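Local atomic coordinates of diaminopimelate decarboxylase (Phaeodactylum tricornutum, PDB entry 7JPJ), a protein that probably catalyses the pyridoxal 5'-phosphate-dependent decarboxylation of diaminopimelate to lysine, the last step of lysine biosynthesis, and works as a dimer. Residues H77-G83 / N98-Q104; V118-A122 / E198-T202; K294-K298 / A380-G384. Residue numbers count along the deposited sequence, not the author numbering.

Contact 1: residues H77-G83 / N98-Q104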
ATOM      1  N   HIS A  77      -9.934  25.235  -6.021  1.00 18.66           N
ATOM      2  CA  HIS A  77      -9.952  25.096  -4.574  1.00 18.36           C
ATOM      3  C   HIS A  77      -9.490  23.690  -4.182  1.00 17.51           C
ATOM      4  O   HIS A  77      -9.029  22.907  -5.017  1.00 17.06           O
ATOM      5  CB  HIS A  77     -11.342  25.432  -4.037  1.00 19.35           C
ATOM      6  CG  HIS A  77     -11.724  26.871  -4.212  1.00 20.02           C
ATOM      7  ND1 HIS A  77     -12.515  27.548  -3.309  1.00 20.46           N
ATOM      8  CD2 HIS A  77     -11.421  27.761  -5.187  1.00 20.28           C
ATOM      9  CE1 HIS A  77     -12.685  28.792  -3.721  1.00 20.79           C
ATOM     10  NE2 HIS A  77     -12.031  28.946  -4.859  1.00 20.85           N
ATOM     11  N   VAL A  78      -9.606  23.353  -2.899  1.00 18.39           N
ATOM     12  CA  VAL A  78      -9.074  22.107  -2.358  1.00 17.92           C
ATOM     13  C   VAL A  78     -10.180  21.372  -1.610  1.00 18.05           C
ATOM     14  O   VAL A  78     -10.921  21.983  -0.831  1.00 18.62           O
ATOM     15  CB  VAL A  78      -7.868  22.366  -1.433  1.00 17.97           C
ATOM     16  CG1 VAL A  78      -7.704  21.241  -0.421  1.00 17.75           C
ATOM     17  CG2 VAL A  78      -6.600  22.534  -2.250  1.00 17.70           C
ATOM     18  N   ASP A  79     -10.294  20.064  -1.857  1.00 19.35           N
ATOM     19  CA  ASP A  79     -11.156  19.165  -1.094  1.00 19.89           C
ATOM     20  C   ASP A  79     -10.266  18.245  -0.261  1.00 19.21           C
ATOM     21  O   ASP A  79      -9.543  17.407  -0.812  1.00 18.26           O
ATOM     22  CB  ASP A  79     -12.067  18.361  -2.021  1.00 20.05           C
ATOM     23  CG  ASP A  79     -12.518  17.039  -1.407  1.00 20.14           C
ATOM     24  OD1 ASP A  79     -12.985  17.031  -0.241  1.00 20.57           O
ATOM     25  OD2 ASP A  79     -12.409  16.002  -2.099  1.00 19.57           O
ATOM     26  N   ALA A  80     -10.330  18.395   1.060  1.00 19.56           N
ATOM     27  CA  ALA A  80      -9.445  17.684   1.973  1.00 18.65           C
ATOM     28  C   ALA A  80     -10.148  16.475   2.578  1.00 19.51           C
ATOM     29  O   ALA A  80     -11.348  16.520   2.866  1.00 20.69           O
ATOM     30  CB  ALA A  80      -8.956  18.613   3.083  1.00 18.29           C
ATOM     31  N   SER A  81      -9.386  15.399   2.779  1.00 19.53           N
ATOM     32  CA  SER A  81      -9.919  14.141   3.283  1.00 20.19           C
ATOM     33  C   SER A  81      -9.704  13.947   4.778  1.00 20.50           C
ATOM     34  O   SER A  81     -10.213  12.969   5.336  1.00 21.28           O
ATOM     35  CB  SER A  81      -9.287  12.966   2.534  1.00 18.84           C
ATOM     36  OG  SER A  81      -9.719  12.935   1.191  1.00 19.12           O
ATOM     37  N   SER A  82      -8.955  14.831   5.431  1.00 19.38           N
ATOM     38  CA  SER A  82      -8.727  14.728   6.864  1.00 19.49           C
ATOM     39  C   SER A  82      -8.220  16.068   7.365  1.00 19.14           C
ATOM     40  O   SER A  82      -7.811  16.929   6.581  1.00 19.03           O
ATOM     41  CB  SER A  82      -7.727  13.615   7.207  1.00 18.44           C
ATOM     42  OG  SER A  82      -6.432  13.911   6.710  1.00 18.03           O
ATOM     43  N   GLY A  83      -8.252  16.235   8.687  1.00 18.21           N
ATOM     44  CA  GLY A  83      -7.704  17.438   9.284  1.00 18.71           C
ATOM     45  C   GLY A  83      -6.236  17.637   8.983  1.00 18.37           C
ATOM     46  O   GLY A  83      -5.749  18.771   9.030  1.00 18.70           O
ATOM     47  N   ASN A  98     -10.773  28.340   0.944  1.00 20.69           N
ATOM     48  CA  ASN A  98     -10.728  27.540  -0.272  1.00 20.96           C
ATOM     49  C   ASN A  98     -10.684  26.044   0.011  1.00 20.89           C
ATOM     50  O   ASN A  98     -10.622  25.253  -0.937  1.00 21.09           O
ATOM     51  CB  ASN A  98      -9.519  27.932  -1.128  1.00 20.36           C
ATOM     52  CG  ASN A  98      -9.630  29.336  -1.690  1.00 20.86           C
ATOM     53  OD1 ASN A  98     -10.370  30.174  -1.170  1.00 21.25           O
ATOM     54  ND2 ASN A  98      -8.895  29.599  -2.764  1.00 20.66           N
ATOM     55  N   ILE A  99     -10.717  25.639   1.276  1.00 19.65           N
ATOM     56  CA  ILE A  99     -10.650  24.236   1.663  1.00 19.11           C
ATOM     57  C   ILE A  99     -12.011  23.813   2.193  1.00 19.51           C
ATOM     58  O   ILE A  99     -12.629  24.535   2.984  1.00 20.32           O
ATOM     59  CB  ILE A  99      -9.555  23.993   2.717  1.00 19.04           C
ATOM     60  CG1 ILE A  99      -8.229  24.610   2.265  1.00 18.86           C
ATOM     61  CG2 ILE A  99      -9.394  22.504   2.983  1.00 18.45           C
ATOM     62  CD1 ILE A  99      -7.122  24.502   3.293  1.00 18.92           C
ATOM     63  N   SER A 100     -12.481  22.650   1.749  1.00 19.82           N
ATOM     64  CA  SER A 100     -13.643  21.991   2.326  1.00 20.18           C
ATOM     65  C   SER A 100     -13.214  20.631   2.859  1.00 20.17           C
ATOM     66  O   SER A 100     -12.391  19.946   2.244  1.00 20.07           O
ATOM     67  CB  SER A 100     -14.774  21.838   1.300  1.00 20.37           C
ATOM     68  OG  SER A 100     -14.472  20.837   0.346  1.00 20.44           O
ATOM     69  N   LEU A 101     -13.767  20.243   4.007  1.00 20.58           N
ATOM     70  CA  LEU A 101     -13.352  19.032   4.714  1.00 20.60           C
ATOM     71  C   LEU A 101     -14.470  17.995   4.659  1.00 20.93           C
ATOM     72  O   LEU A 101     -15.546  18.197   5.233  1.00 20.97           O
ATOM     73  CB  LEU A 101     -12.978  19.351   6.160  1.00 20.47           C
ATOM     74  CG  LEU A 101     -12.748  18.165   7.097  1.00 20.74           C
ATOM     75  CD1 LEU A 101     -11.610  17.284   6.599  1.00 20.40           C
ATOM     76  CD2 LEU A 101     -12.474  18.650   8.512  1.00 20.63           C
ATOM     77  N   SER A 102     -14.207  16.887   3.970  1.00 21.52           N
ATOM     78  CA  SER A 102     -15.088  15.723   3.944  1.00 21.63           C
ATOM     79  C   SER A 102     -14.251  14.519   4.356  1.00 22.18           C
ATOM     80  O   SER A 102     -13.418  14.044   3.577  1.00 22.04           O
ATOM     81  CB  SER A 102     -15.705  15.516   2.561  1.00 20.98           C
ATOM     82  OG  SER A 102     -15.969  16.754   1.923  1.00 20.97           O
ATOM     83  N   THR A 103     -14.467  14.029   5.575  1.00 21.42           N
ATOM     84  CA  THR A 103     -13.579  13.040   6.164  1.00 21.77           C
ATOM     85  C   THR A 103     -14.388  11.933   6.823  1.00 22.09           C
ATOM     86  O   THR A 103     -15.524  12.139   7.255  1.00 21.93           O
ATOM     87  CB  THR A 103     -12.635  13.691   7.193  1.00 21.55           C
ATOM     88  OG1 THR A 103     -11.762  12.701   7.747  1.00 21.35           O
ATOM     89  CG2 THR A 103     -13.427  14.352   8.314  1.00 21.66           C
ATOM     90  N   GLN A 104     -13.786  10.742   6.881  1.00 21.73           N
ATOM     91  CA  GLN A 104     -14.332   9.644   7.667  1.00 21.99           C
ATOM     92  C   GLN A 104     -14.045   9.801   9.152  1.00 22.29           C
ATOM     93  O   GLN A 104     -14.748   9.206   9.974  1.00 22.43           O
ATOM     94  CB  GLN A 104     -13.762   8.307   7.185  1.00 21.60           C
ATOM     95  CG  GLN A 104     -14.296   7.831   5.843  1.00 20.84           C
ATOM     96  CD  GLN A 104     -15.669   7.196   5.952  1.00 20.39           C
ATOM     97  OE1 GLN A 104     -16.675   7.890   6.079  1.00 20.36           O
ATOM     98  NE2 GLN A 104     -15.716   5.871   5.904  1.00 19.66           N
TER
HETATM   99  O   HOH W   1     -12.420  14.180   0.624  1.00 18.63           O
HETATM  100  O   HOH W   2     -11.232  10.166   5.469  1.00 19.56           O

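Contact 2: residues V118-A122 / E198-T202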
ATOM      1  N   VAL A 118     -12.438  27.235   7.313  1.00 22.75           N
ATOM      2  CA  VAL A 118     -12.582  25.948   6.642  1.00 21.39           C
ATOM      3  C   VAL A 118     -14.047  25.535   6.669  1.00 20.91           C
ATOM      4  O   VAL A 118     -14.669  25.477   7.736  1.00 21.10           O
ATOM      5  CB  VAL A 118     -11.693  24.884   7.303  1.00 20.87           C
ATOM      6  CG1 VAL A 118     -12.016  23.504   6.753  1.00 19.73           C
ATOM      7  CG2 VAL A 118     -10.223  25.220   7.097  1.00 21.55           C
ATOM      8  N   LYS A 119     -14.600  25.247   5.494  1.00 21.97           N
ATOM      9  CA  LYS A 119     -15.979  24.791   5.389  1.00 21.52           C
ATOM     10  C   LYS A 119     -16.048  23.290   5.643  1.00 20.73           C
ATOM     11  O   LYS A 119     -15.295  22.517   5.045  1.00 20.31           O
ATOM     12  CB  LYS A 119     -16.543  25.126   4.009  1.00 21.84           C
ATOM     13  CG  LYS A 119     -16.399  26.591   3.619  1.00 22.93           C
ATOM     14  CD  LYS A 119     -17.093  26.882   2.303  1.00 23.55           C
ATOM     15  CE  LYS A 119     -17.086  28.370   1.986  1.00 24.90           C
ATOM     16  NZ  LYS A 119     -15.715  28.890   1.739  1.00 25.30           N
ATOM     17  N   LEU A 120     -16.948  22.880   6.532  1.00 21.02           N
ATOM     18  CA  LEU A 120     -17.081  21.481   6.914  1.00 20.73           C
ATOM     19  C   LEU A 120     -18.310  20.868   6.258  1.00 20.78           C
ATOM     20  O   LEU A 120     -19.403  21.443   6.310  1.00 21.31           O
ATOM     21  CB  LEU A 120     -17.175  21.331   8.433  1.00 21.27           C
ATOM     22  CG  LEU A 120     -17.486  19.908   8.907  1.00 21.22           C
ATOM     23  CD1 LEU A 120     -16.342  18.964   8.562  1.00 20.93           C
ATOM     24  CD2 LEU A 120     -17.787  19.873  10.396  1.00 22.04           C
ATOM     25  N   ASN A 121     -18.127  19.702   5.644  1.00 21.03           N
ATOM     26  CA  ASN A 121     -19.231  18.884   5.158  1.00 21.96           C
ATOM     27  C   ASN A 121     -19.419  17.739   6.147  1.00 22.19           C
ATOM     28  O   ASN A 121     -18.584  16.832   6.220  1.00 22.01           O
ATOM     29  CB  ASN A 121     -18.954  18.358   3.751  1.00 22.42           C
ATOM     30  CG  ASN A 121     -18.974  19.453   2.701  1.00 22.64           C
ATOM     31  OD1 ASN A 121     -19.580  20.509   2.896  1.00 22.78           O
ATOM     32  ND2 ASN A 121     -18.307  19.209   1.578  1.00 22.84           N
ATOM     33  N   ALA A 122     -20.504  17.793   6.916  1.00 22.03           N
ATOM     34  CA  ALA A 122     -20.799  16.748   7.888  1.00 22.46           C
ATOM     35  C   ALA A 122     -21.101  15.442   7.163  1.00 23.77           C
ATOM     36  O   ALA A 122     -21.986  15.391   6.302  1.00 25.19           O
ATOM     37  CB  ALA A 122     -21.974  17.162   8.769  1.00 23.16           C
ATOM     38  N   GLU A 198     -26.093  25.042   4.306  1.00 25.05           N
ATOM     39  CA  GLU A 198     -25.834  25.862   3.133  1.00 24.07           C
ATOM     40  C   GLU A 198     -25.398  25.061   1.917  1.00 23.35           C
ATOM     41  O   GLU A 198     -25.400  25.609   0.809  1.00 22.72           O
ATOM     42  CB  GLU A 198     -24.758  26.916   3.441  1.00 24.15           C
ATOM     43  CG  GLU A 198     -23.348  26.351   3.561  1.00 24.20           C
ATOM     44  CD  GLU A 198     -22.279  27.431   3.648  1.00 24.29           C
ATOM     45  OE1 GLU A 198     -22.625  28.629   3.561  1.00 24.33           O
ATOM     46  OE2 GLU A 198     -21.088  27.082   3.806  1.00 24.41           O
ATOM     47  N   ARG A 199     -25.039  23.789   2.082  1.00 22.79           N
ATOM     48  CA  ARG A 199     -24.419  23.035   1.003  1.00 22.15           C
ATOM     49  C   ARG A 199     -24.682  21.548   1.190  1.00 22.68           C
ATOM     50  O   ARG A 199     -24.576  21.025   2.302  1.00 23.26           O
ATOM     51  CB  ARG A 199     -22.912  23.318   0.950  1.00 21.46           C
ATOM     52  CG  ARG A 199     -22.106  22.392   0.061  1.00 20.67           C
ATOM     53  CD  ARG A 199     -20.624  22.745   0.113  1.00 20.02           C
ATOM     54  NE  ARG A 199     -20.065  22.589   1.455  1.00 20.93           N
ATOM     55  CZ  ARG A 199     -19.838  23.593   2.297  1.00 21.54           C
ATOM     56  NH1 ARG A 199     -20.122  24.838   1.938  1.00 21.35           N
ATOM     57  NH2 ARG A 199     -19.330  23.353   3.499  1.00 22.51           N
ATOM     58  N   ILE A 200     -25.029  20.879   0.092  1.00 21.88           N
ATOM     59  CA  ILE A 200     -25.215  19.435   0.052  1.00 22.60           C
ATOM     60  C   ILE A 200     -24.061  18.832  -0.737  1.00 22.07           C
ATOM     61  O   ILE A 200     -23.605  19.417  -1.727  1.00 21.16           O
ATOM     62  CB  ILE A 200     -26.575  19.054  -0.572  1.00 23.33           C
ATOM     63  CG1 ILE A 200     -27.724  19.634   0.255  1.00 23.73           C
ATOM     64  CG2 ILE A 200     -26.727  17.543  -0.677  1.00 24.41           C
ATOM     65  CD1 ILE A 200     -27.863  19.011   1.632  1.00 24.45           C
ATOM     66  N   HIS A 201     -23.581  17.674  -0.290  1.00 23.72           N
ATOM     67  CA  HIS A 201     -22.443  16.997  -0.898  1.00 23.41           C
ATOM     68  C   HIS A 201     -22.841  15.579  -1.277  1.00 24.92           C
ATOM     69  O   HIS A 201     -23.400  14.845  -0.457  1.00 25.96           O
ATOM     70  CB  HIS A 201     -21.246  16.973   0.059  1.00 22.87           C
ATOM     71  CG  HIS A 201     -19.966  16.525  -0.577  1.00 22.05           C
ATOM     72  ND1 HIS A 201     -19.843  16.305  -1.932  1.00 21.82           N
ATOM     73  CD2 HIS A 201     -18.751  16.258  -0.043  1.00 21.40           C
ATOM     74  CE1 HIS A 201     -18.609  15.920  -2.205  1.00 20.89           C
ATOM     75  NE2 HIS A 201     -17.926  15.885  -1.075  1.00 20.57           N
ATOM     76  N   THR A 202     -22.552  15.200  -2.516  1.00 23.99           N
ATOM     77  CA  THR A 202     -22.806  13.855  -3.004  1.00 25.61           C
ATOM     78  C   THR A 202     -21.573  13.370  -3.754  1.00 25.47           C
ATOM     79  O   THR A 202     -20.718  14.161  -4.159  1.00 23.74           O
ATOM     80  CB  THR A 202     -24.042  13.814  -3.916  1.00 26.31           C
ATOM     81  OG1 THR A 202     -24.459  12.459  -4.107  1.00 27.95           O
ATOM     82  CG2 THR A 202     -23.713  14.412  -5.267  1.00 25.39           C
TER

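Contact 3: residues K294-K298 / A380-G384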
ATOM      1  N   LYS A 294      14.753   2.675 -14.030  1.00 18.07           N
ATOM      2  CA  LYS A 294      15.731   2.041 -14.898  1.00 18.24           C
ATOM      3  C   LYS A 294      15.591   0.528 -14.823  1.00 18.53           C
ATOM      4  O   LYS A 294      15.206  -0.030 -13.790  1.00 18.75           O
ATOM      5  CB  LYS A 294      17.163   2.456 -14.530  1.00 19.07           C
ATOM      6  CG  LYS A 294      17.733   3.542 -15.439  1.00 20.34           C
ATOM      7  CD  LYS A 294      19.097   4.043 -14.970  1.00 21.80           C
ATOM      8  CE  LYS A 294      19.170   5.569 -14.997  1.00 22.98           C
ATOM      9  NZ  LYS A 294      19.816   6.088 -16.241  1.00 24.34           N
ATOM     10  N   VAL A 295      15.896  -0.132 -15.939  1.00 17.34           N
ATOM     11  CA  VAL A 295      15.932  -1.590 -16.006  1.00 16.93           C
ATOM     12  C   VAL A 295      17.274  -2.029 -15.426  1.00 17.50           C
ATOM     13  O   VAL A 295      18.311  -1.929 -16.084  1.00 18.40           O
ATOM     14  CB  VAL A 295      15.735  -2.102 -17.435  1.00 17.19           C
ATOM     15  CG1 VAL A 295      15.601  -3.617 -17.440  1.00 16.84           C
ATOM     16  CG2 VAL A 295      14.513  -1.450 -18.065  1.00 16.95           C
ATOM     17  N   GLN A 296      17.262  -2.508 -14.184  1.00 17.55           N
ATOM     18  CA  GLN A 296      18.488  -2.905 -13.506  1.00 18.19           C
ATOM     19  C   GLN A 296      18.841  -4.372 -13.707  1.00 18.08           C
ATOM     20  O   GLN A 296      19.959  -4.772 -13.365  1.00 18.73           O
ATOM     21  CB  GLN A 296      18.384  -2.605 -12.006  1.00 18.20           C
ATOM     22  CG  GLN A 296      17.135  -3.157 -11.343  1.00 17.28           C
ATOM     23  CD  GLN A 296      17.421  -4.348 -10.447  1.00 17.37           C
ATOM     24  OE1 GLN A 296      18.559  -4.803 -10.339  1.00 18.03           O
ATOM     25  NE2 GLN A 296      16.381  -4.864  -9.803  1.00 16.88           N
ATOM     26  N   ASP A 297      17.932  -5.179 -14.254  1.00 18.54           N
ATOM     27  CA  ASP A 297      18.215  -6.587 -14.497  1.00 18.53           C
ATOM     28  C   ASP A 297      17.201  -7.141 -15.489  1.00 18.38           C
ATOM     29  O   ASP A 297      16.085  -6.631 -15.607  1.00 18.33           O
ATOM     30  CB  ASP A 297      18.187  -7.401 -13.199  1.00 18.90           C
ATOM     31  CG  ASP A 297      18.998  -8.679 -13.293  1.00 19.00           C
ATOM     32  OD1 ASP A 297      19.480  -9.014 -14.396  1.00 18.81           O
ATOM     33  OD2 ASP A 297      19.156  -9.353 -12.258  1.00 19.39           O
ATOM     34  N   LYS A 298      17.607  -8.197 -16.193  1.00 18.21           N
ATOM     35  CA  LYS A 298      16.772  -8.853 -17.194  1.00 18.24           C
ATOM     36  C   LYS A 298      17.045 -10.349 -17.145  1.00 18.54           C
ATOM     37  O   LYS A 298      18.170 -10.782 -17.407  1.00 19.12           O
ATOM     38  CB  LYS A 298      17.054  -8.291 -18.591  1.00 18.91           C
ATOM     39  CG  LYS A 298      16.147  -8.819 -19.687  1.00 19.22           C
ATOM     40  CD  LYS A 298      16.531  -8.235 -21.039  1.00 20.16           C
ATOM     41  CE  LYS A 298      15.652  -8.786 -22.152  1.00 20.76           C
ATOM     42  NZ  LYS A 298      15.991  -8.201 -23.482  1.00 21.93           N
ATOM     43  N   ALA A 380      12.726  -3.263 -27.253  1.00 21.18           N
ATOM     44  CA  ALA A 380      13.757  -4.130 -26.698  1.00 21.10           C
ATOM     45  C   ALA A 380      14.640  -3.338 -25.750  1.00 20.33           C
ATOM     46  O   ALA A 380      15.199  -2.302 -26.122  1.00 20.61           O
ATOM     47  CB  ALA A 380      14.589  -4.744 -27.820  1.00 22.53           C
ATOM     48  N   ALA A 381      14.748  -3.815 -24.515  1.00 20.30           N
ATOM     49  CA  ALA A 381      15.418  -3.082 -23.453  1.00 19.59           C
ATOM     50  C   ALA A 381      16.706  -3.789 -23.064  1.00 19.99           C
ATOM     51  O   ALA A 381      16.701  -4.992 -22.784  1.00 20.10           O
ATOM     52  CB  ALA A 381      14.509  -2.932 -22.232  1.00 18.92           C
ATOM     53  N   ALA A 382      17.803  -3.042 -23.064  1.00 20.49           N
ATOM     54  CA  ALA A 382      19.034  -3.481 -22.435  1.00 20.04           C
ATOM     55  C   ALA A 382      19.077  -2.975 -20.998  1.00 19.08           C
ATOM     56  O   ALA A 382      18.333  -2.071 -20.609  1.00 18.64           O
ATOM     57  CB  ALA A 382      20.252  -2.979 -23.210  1.00 19.98           C
ATOM     58  N   VAL A 383      19.957  -3.580 -20.202  1.00 19.98           N
ATOM     59  CA  VAL A 383      20.133  -3.134 -18.827  1.00 19.07           C
ATOM     60  C   VAL A 383      20.697  -1.721 -18.835  1.00 18.41           C
ATOM     61  O   VAL A 383      21.722  -1.446 -19.475  1.00 18.65           O
ATOM     62  CB  VAL A 383      21.040  -4.102 -18.055  1.00 19.23           C
ATOM     63  CG1 VAL A 383      21.383  -3.533 -16.688  1.00 18.38           C
ATOM     64  CG2 VAL A 383      20.363  -5.459 -17.921  1.00 20.01           C
ATOM     65  N   GLY A 384      20.021  -0.814 -18.136  1.00 20.59           N
ATOM     66  CA  GLY A 384      20.347   0.598 -18.152  1.00 19.99           C
ATOM     67  C   GLY A 384      19.336   1.456 -18.878  1.00 20.30           C
ATOM     68  O   GLY A 384      19.405   2.688 -18.773  1.00 20.01           O
TER

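Contact 1: residues H77-G83 / N98-Q104
Four backbone hydrogen bonds join strands 77-80 and 99-101 as parallel neighbours in the TIM barrel of the pyridoxal-binding domain. Val78 N donates to Asn98 O (2.9 Å) and Ala80 N to Ser100 O (2.8 Å). In return Ser100 N reaches Val78 O (3.1 Å) and Ser102 N reaches Ala80 O (3.1 Å). The strands form a beta-alpha-beta unit with helix 83-91, whose N-cap is Ser82. The Ser82 hydroxyl also bonds Asn405 of the second subunit. Water 1 lies within hydrogen-bonding distance of Asp79 OD1, Ser81 OG and Ser102 O, more acceptors than its two protons can serve at once. Ser81 also touches Lys60, the predicted cofactor lysine, so this end of the strands lies beside the probable active site. Val78, Ala80, Ile99 and Leu101 share the sheet face packed by helices. There Ile99 CG2 meets Val78 CG1 at 4.0 Å and Ala80 CB at 3.9 Å. At the start of the strands, Asn98 CB makes a CH-pi contact over the His77 ring, 4.0 Å from its centroid.

Contact 2: residues V118-A122 / E198-T202
Arg199 lays its guanidinium edge against Asn121, and the oxygen of that amide takes two hydrogen bonds. Arg199 NE is 2.6 Å from Asn121 OD1, and Arg199 NH2 is 2.9 Å from the same Asn121 OD1. On its other side the guanidinium is held within its own strand. Arg199 NH1 forms a salt bridge with Glu198 OE2 at 3.1 Å. Lys119 packs its aliphatic part here, with Lys119 CB 3.3 Å from Arg199 NH2. Its amine leads away to a weak hydrogen bond with Glu97 O. Strands 119-122 and 198-201 belong to the parallel TIM barrel but are not paired with each other. Strand 141-147 lies between them in the sheet. Their axes approach to 7.9 Å at 50°, so side chains on the concave face of the curled sheet must bridge the gap. Leu120 and Ile200 point the other way. Further along, Asn121 ND2 lies 3.4 Å from His201 CD2 and makes a weak hydrogen bond to Ser102 OG. Both His201 ring nitrogens are engaged: ND1 bonds Asn234 O, and NE2 makes a weak bond to Glu279 OE2.

Contact 3: residues K294-K298 / A380-G384
Strand 289-300 of the mixed beta-sheet domain carries a classic beta bulge at Gln296 and Asp297, which both face Lys311. Beside it runs the loop 380-384, which links strands 373-379 and 386-390. One backbone bond joins the two segments: Gly384 N donates to Val295 O at 2.9 Å. The same Val295 O receives a CA-H...O contact from Val383 CA at 3.5 Å. The Gly384 bond lies just before strand 386-390, which pairs antiparallel with strand 289-300. Lys298 stretches out fully, all four chi angles t, and its NZ makes a weak hydrogen bond to Ala381 O at 3.4 Å. The main partner of that amine is Glu348, in a salt bridge. Asp297 OD1 accepts from its neighbour, Lys298 N, at 2.7 Å, while Asp297 OD2 bonds Ser124 of the second subunit. Gln296 NE2 is satisfied by Leu312 O and also reaches Gln104 O of the second subunit. The bulge therefore lies at the dimer interface. Apolar packing is modest. Val295 points toward the loop, its CG2 4.4 Å from Ala381 CB. Val383 lies against the bulge itself, with Val383 CG2 4.2 Å from Asp297 CA and Val383 CG1 3.8 Å from Gln296 O.

How the contacts relate
The contacts follow one another along the chain. Contacts 1 and 2 lie in the TIM barrel, their centres about 10 Å apart. They share a sheet: strands 99-101 and 119-122 are neighbours, with Leu101 N 2.9 Å from Lys119 O. Contact 1 joins adjacent strands, whereas contact 2 reaches past an intervening one. Contact 3 belongs to the mixed beta-sheet domain on the opposite side of the chain's centre. Its centre is about 42 Å from that of contact 1 and about 50 Å from that of contact 2. The dimer brings these distant parts together. Gln104 of contact 1 in one subunit receives a hydrogen bond from Gln296 of contact 3 in the other, joining barrel to beta domain across the interface.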